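Local coordinates for SusD superfamily protein (Bacteroides thetaiotaomicron, PDB 3MCX), which is of unknown function but, as a SusD family member of the outer membrane, probably takes part in capturing nutrients such as glycans, at residues A[238-241]-A[242-245]; A[313-316]-A[317-321]. All coordinates share one frame; numbering follows the deposited sequence.

Contact 1: A[238-241]-A[242-245]; sequences LYSY and EEYP
Glu243 OE1, in the conformer described, is gripped by Ser240 N and has a water close by. The N-H of Ser240 reaches Glu243 OE1 at 2.9 Å in a nearly straight bond, 176° at the hydrogen. It comes from the anti side of the carboxylate, 32° out of its plane. Water 1 lies 2.6 Å from Glu243 OE1 and within reach of Leu238 O. The serine returns the bond. Ser240 OG takes the backbone N-H of Glu243 at 2.9 Å. Its chi1 of 68° sets OG between the backbone N and the carbonyl carbon, facing the turn that follows. Glu243 CG runs close alongside this hydroxyl, 3.1 Å from Ser240 OG. With an alanine here the hydroxyl is gone, and Glu243 N would probably lose its side-chain acceptor, leaving half of the reciprocal pair. Tyr244 N gives a weak bond to Ser240 O. Tyr239 CB packs obliquely against Tyr244 CD1 at 4.0 Å. Two hydroxyls have their partners outside the turn: Tyr244 OH bonds Glu413 OE2, and Tyr241 OH bonds Lys306 O. The reciprocal Ser-x-x-Glu bonds are the pattern of a capping box, here at the start of the short run 241-245, which has helical backbone angles but not the regular bonds of a helix.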
loop_
_atom_site.group_PDB
_atom_site.type_symbol
_atom_site.label_atom_id
_atom_site.label_comp_id
_atom_site.label_asym_id
_atom_site.label_seq_id
_atom_site.Cartn_x
_atom_site.Cartn_y
_atom_site.Cartn_z
ATOM N N LEU A 238 10.717 -14.722 7.623
ATOM C CA LEU A 238 10.938 -13.400 8.210
ATOM C C LEU A 238 12.447 -13.070 8.201
ATOM O O LEU A 238 13.299 -13.960 8.403
ATOM C CB LEU A 238 10.394 -13.350 9.656
ATOM C CG LEU A 238 8.880 -13.382 9.793
ATOM C CD1 LEU A 238 8.539 -13.481 11.264
ATOM C CD2 LEU A 238 8.205 -12.151 9.156
ATOM N N TYR A 239 12.765 -11.806 7.954
ATOM C CA TYR A 239 14.164 -11.352 8.019
ATOM C C TYR A 239 14.686 -11.423 9.436
ATOM O O TYR A 239 14.001 -11.033 10.385
ATOM C CB TYR A 239 14.329 -9.918 7.493
ATOM C CG TYR A 239 13.820 -9.778 6.059
ATOM C CD1 TYR A 239 14.172 -10.708 5.082
ATOM C CD2 TYR A 239 13.004 -8.740 5.706
ATOM C CE1 TYR A 239 13.703 -10.593 3.796
ATOM C CE2 TYR A 239 12.490 -8.618 4.414
ATOM C CZ TYR A 239 12.875 -9.565 3.462
ATOM O OH TYR A 239 12.377 -9.536 2.179
ATOM N N SER A 240 15.912 -11.898 9.572
ATOM C CA SER A 240 16.620 -11.871 10.864
ATOM C C SER A 240 17.093 -10.445 11.138
ATOM O O SER A 240 17.176 -9.599 10.237
ATOM C CB SER A 240 17.844 -12.775 10.843
ATOM O OG SER A 240 18.827 -12.249 9.957
ATOM N N TYR A 241 17.469 -10.199 12.383
ATOM C CA TYR A 241 18.053 -8.923 12.786
ATOM C C TYR A 241 19.332 -8.648 11.979
ATOM O O TYR A 241 19.589 -7.510 11.542
ATOM C CB TYR A 241 18.356 -9.004 14.276
ATOM C CG TYR A 241 18.852 -7.736 14.922
ATOM C CD1 TYR A 241 20.174 -7.359 14.828
ATOM C CD2 TYR A 241 17.991 -6.938 15.647
ATOM C CE1 TYR A 241 20.622 -6.191 15.439
ATOM C CE2 TYR A 241 18.430 -5.782 16.256
ATOM C CZ TYR A 241 19.725 -5.416 16.149
ATOM O OH TYR A 241 20.131 -4.244 16.748
ATOM N N GLU A 242 20.104 -9.712 11.770
ATOM C CA GLU A 242 21.394 -9.629 11.089
ATOM C C GLU A 242 21.227 -9.273 9.610
ATOM O O GLU A 242 21.996 -8.486 9.072
ATOM C CB GLU A 242 22.144 -10.947 11.256
ATOM C CG GLU A 242 22.600 -11.176 12.682
ATOM C CD GLU A 242 21.548 -11.793 13.659
ATOM O OE1 GLU A 242 20.347 -12.106 13.322
ATOM O OE2 GLU A 242 21.997 -11.980 14.832
ATOM N N GLU A 243 20.211 -9.839 8.970
ATOM C CA GLU A 243 19.873 -9.672 7.532
ATOM C C GLU A 243 19.249 -8.325 7.219
ATOM O O GLU A 243 19.326 -7.801 6.089
ATOM C CB GLU A 243 18.832 -10.751 7.087
ATOM C CG GLU A 243 19.387 -12.178 6.937
ATOM C CD GLU A 243 18.322 -13.302 6.885
ATOM O OE1 GLU A 243 17.146 -13.108 7.274
ATOM O OE2 GLU A 243 18.694 -14.429 6.482
ATOM N N TYR A 244 18.490 -7.806 8.191
ATOM C CA TYR A 244 17.543 -6.736 7.928
ATOM C C TYR A 244 18.123 -5.521 7.212
ATOM O O TYR A 244 17.490 -5.013 6.317
ATOM C CB TYR A 244 16.857 -6.282 9.211
ATOM C CG TYR A 244 15.547 -5.524 8.994
ATOM C CD1 TYR A 244 14.345 -6.211 8.868
ATOM C CD2 TYR A 244 15.507 -4.140 8.963
ATOM C CE1 TYR A 244 13.159 -5.549 8.720
ATOM C CE2 TYR A 244 14.319 -3.466 8.810
ATOM C CZ TYR A 244 13.132 -4.156 8.699
ATOM O OH TYR A 244 11.963 -3.428 8.576
ATOM N N PRO A 245 19.313 -5.057 7.596
ATOM C CA PRO A 245 19.808 -3.853 6.891
ATOM C C PRO A 245 20.112 -4.054 5.397
ATOM O O PRO A 245 20.038 -3.083 4.619
ATOM C CB PRO A 245 21.105 -3.498 7.642
ATOM C CG PRO A 245 20.973 -4.200 8.986
ATOM C CD PRO A 245 20.183 -5.452 8.725
HETATM O O HOH W 1 15.400 -15.063 6.894
HETATM O O HOH W 2 17.004 -12.358 14.316
#

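Contact 2: A[313-316]-A[317-321]. With ZN (zinc ion), chain D.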
loop_
_atom_site.group_PDB
_atom_site.type_symbol
_atom_site.label_atom_id
_atom_site.label_comp_id
_atom_site.label_asym_id
_atom_site.label_seq_id
_atom_site.Cartn_x
_atom_site.Cartn_y
_atom_site.Cartn_z
ATOM N N THR A 313 17.183 4.944 8.686
ATOM C CA THR A 313 17.036 6.401 8.845
ATOM C C THR A 313 18.420 7.051 8.656
ATOM O O THR A 313 19.383 6.706 9.340
ATOM C CB THR A 313 16.452 6.757 10.232
ATOM O OG1 THR A 313 17.380 6.395 11.261
ATOM C CG2 THR A 313 15.130 6.004 10.463
ATOM N N LYS A 314 18.511 8.002 7.729
ATOM C CA LYS A 314 19.763 8.588 7.301
ATOM C C LYS A 314 19.666 10.123 7.326
ATOM O O LYS A 314 18.644 10.680 6.952
ATOM C CB LYS A 314 20.039 8.142 5.861
ATOM C CG LYS A 314 20.012 6.642 5.647
ATOM C CD LYS A 314 21.107 5.979 6.464
ATOM C CE LYS A 314 21.191 4.479 6.217
ATOM N NZ LYS A 314 22.097 3.792 7.212
ATOM N N GLU A 315 20.760 10.783 7.668
ATOM C CA GLU A 315 20.852 12.205 7.581
ATOM C C GLU A 315 21.065 12.575 6.090
ATOM O O GLU A 315 21.554 11.770 5.320
ATOM C CB GLU A 315 22.074 12.601 8.371
ATOM C CG GLU A 315 22.177 14.001 8.587
ATOM C CD GLU A 315 23.491 14.515 9.198
ATOM O OE1 GLU A 315 24.399 13.809 9.803
ATOM O OE2 GLU A 315 23.548 15.753 9.067
ATOM N N SER A 316 20.697 13.791 5.714
ATOM C CA SER A 316 20.991 14.323 4.381
ATOM C C SER A 316 22.459 14.164 4.000
ATOM O O SER A 316 23.369 14.523 4.744
ATOM C CB SER A 316 20.662 15.816 4.350
ATOM O OG SER A 316 21.031 16.421 3.119
ATOM N N VAL A 317 22.681 13.658 2.787
ATOM C CA VAL A 317 24.037 13.558 2.267
ATOM C C VAL A 317 24.611 14.953 1.931
ATOM O O VAL A 317 25.825 15.139 1.834
ATOM C CB VAL A 317 24.165 12.607 1.029
ATOM C CG1 VAL A 317 23.750 11.176 1.379
ATOM C CG2 VAL A 317 23.342 13.130 -0.159
ATOM N N ILE A 318 23.730 15.940 1.750
ATOM C CA ILE A 318 24.157 17.337 1.691
ATOM C C ILE A 318 24.266 17.898 3.127
ATOM O O ILE A 318 23.252 18.068 3.800
ATOM C CB ILE A 318 23.157 18.224 0.922
ATOM C CG1 ILE A 318 22.945 17.686 -0.510
ATOM C CG2 ILE A 318 23.578 19.671 0.936
ATOM C CD1 ILE A 318 21.661 18.258 -1.198
ATOM N N GLU A 319 25.460 18.127 3.613
ATOM C CA GLU A 319 25.578 18.721 4.949
ATOM C C GLU A 319 25.078 20.159 4.899
ATOM O O GLU A 319 25.333 20.880 3.954
ATOM C CB GLU A 319 26.994 18.620 5.537
ATOM C CG GLU A 319 27.335 17.207 6.086
ATOM C CD GLU A 319 26.566 16.806 7.336
ATOM O OE1 GLU A 319 26.060 17.711 8.060
ATOM O OE2 GLU A 319 26.441 15.577 7.541
ATOM N N ASN A 320 24.400 20.571 5.961
ATOM C CA ASN A 320 23.939 21.958 6.128
ATOM C C ASN A 320 22.910 22.247 5.020
ATOM O O ASN A 320 22.922 23.309 4.424
ATOM C CB ASN A 320 25.104 22.950 6.150
ATOM C CG ASN A 320 26.103 22.627 7.229
ATOM O OD1 ASN A 320 25.670 22.150 8.308
ATOM N ND2 ASN A 320 27.377 22.850 6.985
ATOM N N ASN A 321 22.030 21.283 4.815
ATOM C CA ASN A 321 21.066 21.324 3.713
ATOM C C ASN A 321 19.957 22.329 4.000
ATOM O O ASN A 321 19.121 22.095 4.880
ATOM C CB ASN A 321 20.508 19.915 3.529
ATOM C CG ASN A 321 19.616 19.734 2.272
ATOM O OD1 ASN A 321 19.217 20.724 1.643
ATOM N ND2 ASN A 321 19.316 18.488 1.931
HETATM ZN ZN ZN D . 24.954 16.991 9.612
HETATM O O HOH W 3 25.916 13.799 5.561
#
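Glu315 and Glu319 cross at about a right angle, and their carboxylate planes stand 85° apart. Both point one oxygen at the same zinc. Glu315 OE2 binds the ion at 1.9 Å, and Glu319 OE1 binds it at 2.0 Å. The two chains get there differently. Glu315 is stretched out, with CG anti to the backbone N, while Glu319 folds at chi2 (-69°) to bring its carboxylate back across the turn. The acids come close, with Glu315 OE2 3.3 Å from Glu319 OE2, and the zinc probably offsets their like charges. His330 ND1 completes the protein ligands of the ion. Water 3 fixes the other oxygen of Glu319: it donates to Glu319 OE2 and to Ser316 O.

Ser316 holds the loop from within. Its hydroxyl, Ser316 OG, donates to Ile318 O at 2.8 Å, tilted 23° from the carbonyl plane. Ser316 OG also accepts from Asn321 ND2 at 2.9 Å, so one hydroxyl of a buried residue serves two parts of the loop.

Just before the loop, strand 313-314 pairs antiparallel with strand 334-335. Ser316 and Asn321 both rest on Tyr334 of that partner strand. The side-chain amide of Asn282 bonds the backbone twice: its ND2 gives to Glu315 O, and its OD1 accepts from Val317 N. Thr313 packs on helix 295-301.

From the N terminus, the chain leaves helix 218-231 and first meets contact 1, which closes a tight turn in the loop leading to strand 256-260. Contact 2 comes later, where strand 313-314 runs out into the loop that returns to strand 334-335. The two are in series; neither nests in the other nor crosses it. The centres of contact 1 and contact 2 lie about 25 Å apart. The nearest atoms of contact 1 and contact 2 are about 7 Å apart, without touching. Through Leu238, contact 1 meets helices 356-370 and 374-385. Contact 2 lies in the loop that leaves the small two-stranded sheet, whose strand 313-314 packs on helix 295-301.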